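Local coordinates for protein acyl-CoA thioesterase II TesB2 (Mycobacterium marinum, PDB 3U0A) that probably hydrolyses fatty acyl-CoA thioesters to free fatty acids and coenzyme A, as a member of the C/M/P thioester hydrolase family with two hot-dog repeats, at residues E17-R22 / V80-D85; A122-P127 / W236-Q241. One frame throughout, in Å; residues are numbered along the deposited sequence.

Contact 1. Residues E17-R22 / V80-D85; sequences EVNIYR and VERTRD. With SO4 (sulfate ion), chain D.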
loop_
_atom_site.group_PDB
_atom_site.type_symbol
_atom_site.label_atom_id
_atom_site.label_comp_id
_atom_site.label_asym_id
_atom_site.label_seq_id
_atom_site.Cartn_x
_atom_site.Cartn_y
_atom_site.Cartn_z
ATOM N N GLU A 17 10.769 -9.649 -26.756
ATOM C CA GLU A 17 9.645 -10.398 -27.360
ATOM C C GLU A 17 8.392 -9.823 -26.771
ATOM O O GLU A 17 8.474 -9.029 -25.874
ATOM C CB GLU A 17 9.722 -11.889 -26.991
ATOM C CG GLU A 17 9.693 -12.847 -28.151
ATOM C CD GLU A 17 8.394 -12.802 -28.970
ATOM O OE1 GLU A 17 8.517 -12.795 -30.205
ATOM O OE2 GLU A 17 7.267 -12.766 -28.400
ATOM N N VAL A 18 7.224 -10.232 -27.221
ATOM C CA VAL A 18 5.998 -9.785 -26.547
ATOM C C VAL A 18 6.082 -10.110 -25.024
ATOM O O VAL A 18 6.428 -11.238 -24.631
ATOM C CB VAL A 18 4.725 -10.402 -27.171
ATOM C CG1 VAL A 18 3.496 -10.006 -26.385
ATOM C CG2 VAL A 18 4.585 -10.003 -28.641
ATOM N N ASN A 19 5.811 -9.107 -24.189
ATOM C CA ASN A 19 5.804 -9.284 -22.750
ATOM C C ASN A 19 7.156 -9.618 -22.118
ATOM O O ASN A 19 7.177 -10.041 -20.985
ATOM C CB ASN A 19 4.781 -10.351 -22.316
ATOM C CG ASN A 19 3.345 -9.993 -22.677
ATOM O OD1 ASN A 19 2.958 -8.835 -22.682
ATOM N ND2 ASN A 19 2.554 -10.989 -22.958
ATOM N N ILE A 20 8.272 -9.450 -22.845
ATOM C CA ILE A 20 9.636 -9.652 -22.297
ATOM C C ILE A 20 10.446 -8.430 -22.684
ATOM O O ILE A 20 10.553 -8.117 -23.840
ATOM C CB ILE A 20 10.339 -10.939 -22.836
ATOM C CG1 ILE A 20 9.403 -12.172 -22.748
ATOM C CG2 ILE A 20 11.680 -11.168 -22.126
ATOM C CD1 ILE A 20 10.031 -13.528 -23.072
ATOM N N TYR A 21 11.017 -7.751 -21.696
ATOM C CA TYR A 21 11.810 -6.529 -21.905
ATOM C C TYR A 21 13.136 -6.675 -21.146
ATOM O O TYR A 21 13.277 -7.528 -20.282
ATOM C CB TYR A 21 11.018 -5.306 -21.417
ATOM C CG TYR A 21 9.721 -5.049 -22.202
ATOM C CD1 TYR A 21 9.696 -4.188 -23.277
ATOM C CD2 TYR A 21 8.543 -5.676 -21.857
ATOM C CE1 TYR A 21 8.536 -3.949 -23.979
ATOM C CE2 TYR A 21 7.374 -5.457 -22.565
ATOM C CZ TYR A 21 7.364 -4.593 -23.626
ATOM O OH TYR A 21 6.205 -4.381 -24.341
ATOM N N ARG A 22 14.125 -5.867 -21.487
ATOM C CA ARG A 22 15.428 -5.946 -20.840
ATOM C C ARG A 22 15.911 -4.548 -20.600
ATOM O O ARG A 22 15.859 -3.715 -21.510
ATOM C CB ARG A 22 16.458 -6.695 -21.686
ATOM C CG ARG A 22 17.844 -6.680 -21.064
ATOM C CD ARG A 22 18.766 -7.789 -21.559
ATOM N NE ARG A 22 19.151 -7.607 -22.946
ATOM C CZ ARG A 22 19.737 -8.534 -23.684
ATOM N NH1 ARG A 22 20.028 -8.285 -24.938
ATOM N NH2 ARG A 22 20.013 -9.718 -23.173
ATOM N N VAL A 80 6.389 -9.629 -18.126
ATOM C CA VAL A 80 5.063 -9.030 -17.931
ATOM C C VAL A 80 3.968 -10.080 -18.101
ATOM O O VAL A 80 4.047 -10.879 -19.010
ATOM C CB VAL A 80 4.786 -7.859 -18.930
ATOM C CG1 VAL A 80 3.468 -7.157 -18.625
ATOM C CG2 VAL A 80 5.919 -6.861 -18.911
ATOM N N GLU A 81 2.961 -10.045 -17.221
ATOM C CA GLU A 81 1.788 -10.925 -17.272
ATOM C C GLU A 81 0.554 -10.068 -17.476
ATOM O O GLU A 81 0.343 -9.148 -16.679
ATOM C CB GLU A 81 1.636 -11.623 -15.937
ATOM C CG GLU A 81 0.388 -12.488 -15.833
ATOM C CD GLU A 81 0.149 -12.946 -14.402
ATOM O OE1 GLU A 81 0.903 -13.836 -13.924
ATOM O OE2 GLU A 81 -0.757 -12.359 -13.734
ATOM N N ARG A 82 -0.251 -10.330 -18.517
ATOM C CA ARG A 82 -1.411 -9.448 -18.798
ATOM C C ARG A 82 -2.570 -9.932 -17.970
ATOM O O ARG A 82 -3.354 -10.706 -18.414
ATOM C CB ARG A 82 -1.773 -9.390 -20.275
ATOM C CG ARG A 82 -0.592 -9.054 -21.142
ATOM C CD ARG A 82 -0.937 -8.516 -22.530
ATOM N NE ARG A 82 0.297 -8.041 -23.156
ATOM C CZ ARG A 82 0.394 -7.324 -24.267
ATOM N NH1 ARG A 82 -0.687 -6.962 -24.939
ATOM N NH2 ARG A 82 1.597 -6.963 -24.697
ATOM N N THR A 83 -2.653 -9.475 -16.738
ATOM C CA THR A 83 -3.398 -10.201 -15.768
ATOM C C THR A 83 -4.891 -10.073 -16.073
ATOM O O THR A 83 -5.642 -11.050 -16.006
ATOM C CB THR A 83 -3.051 -9.712 -14.357
ATOM O OG1 THR A 83 -1.643 -9.831 -14.156
ATOM C CG2 THR A 83 -3.771 -10.545 -13.327
ATOM N N ARG A 84 -5.294 -8.864 -16.449
ATOM C CA ARG A 84 -6.667 -8.561 -16.800
ATOM C C ARG A 84 -6.699 -7.376 -17.782
ATOM O O ARG A 84 -5.941 -6.388 -17.636
ATOM C CB ARG A 84 -7.450 -8.256 -15.526
ATOM C CG ARG A 84 -8.970 -8.030 -15.657
ATOM C CD ARG A 84 -9.332 -6.544 -15.774
ATOM N NE ARG A 84 -8.574 -5.669 -14.846
ATOM C CZ ARG A 84 -9.009 -5.275 -13.642
ATOM N NH1 ARG A 84 -10.218 -5.651 -13.210
ATOM N NH2 ARG A 84 -8.246 -4.489 -12.862
ATOM N N ASP A 85 -7.542 -7.520 -18.792
ATOM C CA ASP A 85 -7.809 -6.476 -19.762
ATOM C C ASP A 85 -9.350 -6.257 -19.927
ATOM O O ASP A 85 -9.997 -6.924 -20.708
ATOM C CB ASP A 85 -7.162 -6.839 -21.114
ATOM C CG ASP A 85 -5.664 -6.642 -21.113
ATOM O OD1 ASP A 85 -5.199 -5.623 -21.641
ATOM O OD2 ASP A 85 -4.937 -7.488 -20.550
HETATM S S SO4 D . 3.302 -5.882 -28.169
HETATM O O1 SO4 D . 2.160 -6.844 -27.932
HETATM O O2 SO4 D . 3.116 -4.659 -27.345
HETATM O O3 SO4 D . 4.598 -6.509 -27.762
HETATM O O4 SO4 D . 3.420 -5.584 -29.663
HETATM O O HOH W 1 6.603 -12.606 -19.903
#
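A type II beta turn from E17 to I20 joins the strands 14-17 and 20-23, and its third residue, N19, meets the strand 76-85 that lies antiparallel beside 20-23 at the edge of the N-terminal hot-dog fold. The backbones come closest at N19 and V80, whose CA atoms are 4.9 Å apart. V80 N donates to N19 O over 3.0 Å with a nearly straight N-H (166°), although it sits above the carbonyl plane. A water donates to both N19 O and V80 O, bridging the two carbonyls next to this direct bond. Backbone bonds between Y21 and F78 carry the ladder further.

N19 takes a left-handed backbone conformation (phi 66°), as the third residue of such a turn does, and its CB points at the neighbouring strand. The R82 side chain, extended from CG to NE, crosses that of N19 at about a right angle and grips it side-on. R82 NE reaches a lone pair of N19 OD1 in the amide plane at 2.8 Å, while R82 NH2 bonds to N19 OD1 at 3.1 Å from above the plane. Both donors therefore converge on one acceptor, and the amide and guanidinium planes are turned 62° apart.

V80 CG2 also lies obliquely against the Y21 ring, and S48 of helix 34-51 packs on both residues. V18 CG1 lies obliquely to the guanidinium, near R82 NH2. A sulfate ion, probably from the crystallisation liquor, touches V18 CG2 and accepts from R82 NH2 through its O1 at 3.3 Å.

Contact 2. Residues A122-P127 / W236-Q241; sequences AMPAAP and WLLYDQ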
loop_
_atom_site.group_PDB
_atom_site.type_symbol
_atom_site.label_atom_id
_atom_site.label_comp_id
_atom_site.label_asym_id
_atom_site.label_seq_id
_atom_site.Cartn_x
_atom_site.Cartn_y
_atom_site.Cartn_z
ATOM N N ALA A 122 -6.080 19.097 2.594
ATOM C CA ALA A 122 -5.395 20.353 2.364
ATOM C C ALA A 122 -3.890 20.118 2.471
ATOM O O ALA A 122 -3.409 19.277 3.248
ATOM C CB ALA A 122 -5.852 21.414 3.368
ATOM N N MET A 123 -3.152 20.862 1.670
ATOM C CA MET A 123 -1.736 20.888 1.807
ATOM C C MET A 123 -1.350 21.353 3.220
ATOM O O MET A 123 -1.829 22.373 3.668
ATOM C CB MET A 123 -1.136 21.853 0.791
ATOM C CG MET A 123 0.341 21.587 0.589
ATOM S SD MET A 123 1.040 22.807 -0.486
ATOM C CE MET A 123 2.792 22.408 -0.509
ATOM N N PRO A 124 -0.461 20.617 3.905
ATOM C CA PRO A 124 0.015 21.060 5.201
ATOM C C PRO A 124 0.820 22.348 5.095
ATOM O O PRO A 124 1.391 22.657 4.033
ATOM C CB PRO A 124 0.917 19.921 5.674
ATOM C CG PRO A 124 1.426 19.353 4.418
ATOM C CD PRO A 124 0.272 19.434 3.445
ATOM N N ALA A 125 0.807 23.104 6.193
ATOM C CA ALA A 125 1.637 24.270 6.316
ATOM C C ALA A 125 3.085 23.822 6.239
ATOM O O ALA A 125 3.564 23.057 7.088
ATOM C CB ALA A 125 1.369 24.988 7.641
ATOM N N ALA A 126 3.752 24.238 5.175
ATOM C CA ALA A 126 5.188 24.084 5.049
ATOM C C ALA A 126 5.729 25.463 4.662
ATOM O O ALA A 126 4.960 26.356 4.239
ATOM C CB ALA A 126 5.551 23.031 4.013
ATOM N N PRO A 127 7.025 25.675 4.895
ATOM C CA PRO A 127 7.580 26.929 4.457
ATOM C C PRO A 127 7.923 26.781 2.987
ATOM O O PRO A 127 8.113 25.652 2.530
ATOM C CB PRO A 127 8.827 27.092 5.324
ATOM C CG PRO A 127 9.174 25.725 5.759
ATOM C CD PRO A 127 7.901 24.960 5.835
ATOM N N TRP A 236 8.327 22.281 -8.289
ATOM C CA TRP A 236 8.380 21.890 -6.891
ATOM C C TRP A 236 7.266 20.934 -6.488
ATOM O O TRP A 236 6.071 21.182 -6.759
ATOM C CB TRP A 236 8.375 23.112 -5.976
ATOM C CG TRP A 236 9.692 23.870 -5.964
ATOM C CD1 TRP A 236 9.935 25.141 -6.445
ATOM C CD2 TRP A 236 10.981 23.421 -5.408
ATOM N NE1 TRP A 236 11.236 25.487 -6.249
ATOM C CE2 TRP A 236 11.920 24.507 -5.641
ATOM C CE3 TRP A 236 11.429 22.260 -4.777
ATOM C CZ2 TRP A 236 13.255 24.426 -5.265
ATOM C CZ3 TRP A 236 12.769 22.186 -4.402
ATOM C CH2 TRP A 236 13.667 23.260 -4.646
ATOM N N LEU A 237 7.684 19.825 -5.868
ATOM C CA LEU A 237 6.810 18.881 -5.168
ATOM C C LEU A 237 7.174 18.874 -3.674
ATOM O O LEU A 237 8.356 18.821 -3.316
ATOM C CB LEU A 237 6.989 17.476 -5.735
ATOM C CG LEU A 237 6.743 17.305 -7.218
ATOM C CD1 LEU A 237 7.282 15.973 -7.687
ATOM C CD2 LEU A 237 5.257 17.490 -7.564
ATOM N N LEU A 238 6.165 18.940 -2.811
ATOM C CA LEU A 238 6.373 18.748 -1.387
ATOM C C LEU A 238 6.002 17.339 -0.962
ATOM O O LEU A 238 4.880 16.868 -1.186
ATOM C CB LEU A 238 5.554 19.714 -0.572
ATOM C CG LEU A 238 5.453 19.484 0.951
ATOM C CD1 LEU A 238 6.752 19.852 1.653
ATOM C CD2 LEU A 238 4.316 20.318 1.489
ATOM N N TYR A 239 6.973 16.676 -0.354
ATOM C CA TYR A 239 6.770 15.376 0.163
ATOM C C TYR A 239 6.511 15.463 1.643
ATOM O O TYR A 239 7.415 15.701 2.426
ATOM C CB TYR A 239 7.986 14.519 -0.035
ATOM C CG TYR A 239 7.644 13.073 -0.201
ATOM C CD1 TYR A 239 6.368 12.562 0.104
ATOM C CD2 TYR A 239 8.601 12.191 -0.657
ATOM C CE1 TYR A 239 6.078 11.201 -0.083
ATOM C CE2 TYR A 239 8.321 10.836 -0.840
ATOM C CZ TYR A 239 7.079 10.336 -0.581
ATOM O OH TYR A 239 6.901 8.986 -0.836
ATOM N N ASP A 240 5.275 15.231 2.023
ATOM C CA ASP A 240 4.920 15.207 3.419
ATOM C C ASP A 240 4.918 13.748 3.917
ATOM O O ASP A 240 4.079 12.955 3.501
ATOM C CB ASP A 240 3.574 15.894 3.604
ATOM C CG ASP A 240 3.179 16.006 5.022
ATOM O OD1 ASP A 240 4.047 16.163 5.886
ATOM O OD2 ASP A 240 1.984 15.932 5.265
ATOM N N GLN A 241 5.883 13.437 4.788
ATOM C CA GLN A 241 6.215 12.055 5.172
ATOM C C GLN A 241 6.031 11.823 6.652
ATOM O O GLN A 241 6.005 12.769 7.449
ATOM C CB GLN A 241 7.673 11.698 4.856
ATOM C CG GLN A 241 8.164 12.087 3.491
ATOM C CD GLN A 241 9.656 11.812 3.308
ATOM O OE1 GLN A 241 10.443 11.997 4.230
ATOM N NE2 GLN A 241 10.045 11.383 2.113
#
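Strand 237-247 of the C-terminal hot-dog domain is crossed here by an irregular loop that follows strand 119-120, with side chains alone making the contact. The backbones keep well apart: P124 and D240 are the nearest pair at 7.8 Å between CA atoms, and A126 stands over L238 at a similar spacing. No hydrogen bond links the two segments.

The main bump is L238. Its CG is anti to the backbone N (chi1 169°), which sends the branched end up into a hollow bordered by M123, P124 and A126. CD2 does most of the touching. L238 CD2 has A126 CB at 3.9 Å and P124 CG at 4.2 Å, with L238 CD1 only slightly farther from the A126 methyl. M123 comes in obliquely, its chain fully extended beyond CG, so that its terminal CE meets L238 CD2 at 3.3 Å, the closest approach here, with L238 CB a little farther. W175 of strand 171-178 touches both M123 and L238, while F258 of strand 250-259 packs on M123 and P124; the loop thus rests across the strands on both flanks of 237-247.

Two residues along the strand, D240 points its CB to the same side and meets the proline tip to tip. Its OD1 is engaged by Q173 NE2. The other carboxylate oxygen, D240 OD2, meets the CG corner of P124, 3.6 Å away.

Overall arrangement
Running from the N terminus, the chain makes the turn between strands 14-17 and 20-23, passes through helix 34-51 and strand 58-66, and closes contact 1 on strand 76-85. It then completes strands 89-98 and 101-111 before the irregular loop at 122-127 opens contact 2, which closes only after helix 186-200, at strand 237-247. The two loops follow in series, neither nesting nor crossing. Contact 1 ties that turn to strand 76-85 of the N-terminal hot-dog domain; contact 2 lays the connection leaving that domain over strands of the C-terminal one. They sit on opposite sides of the chain's centre, with contact centres about 36 Å apart.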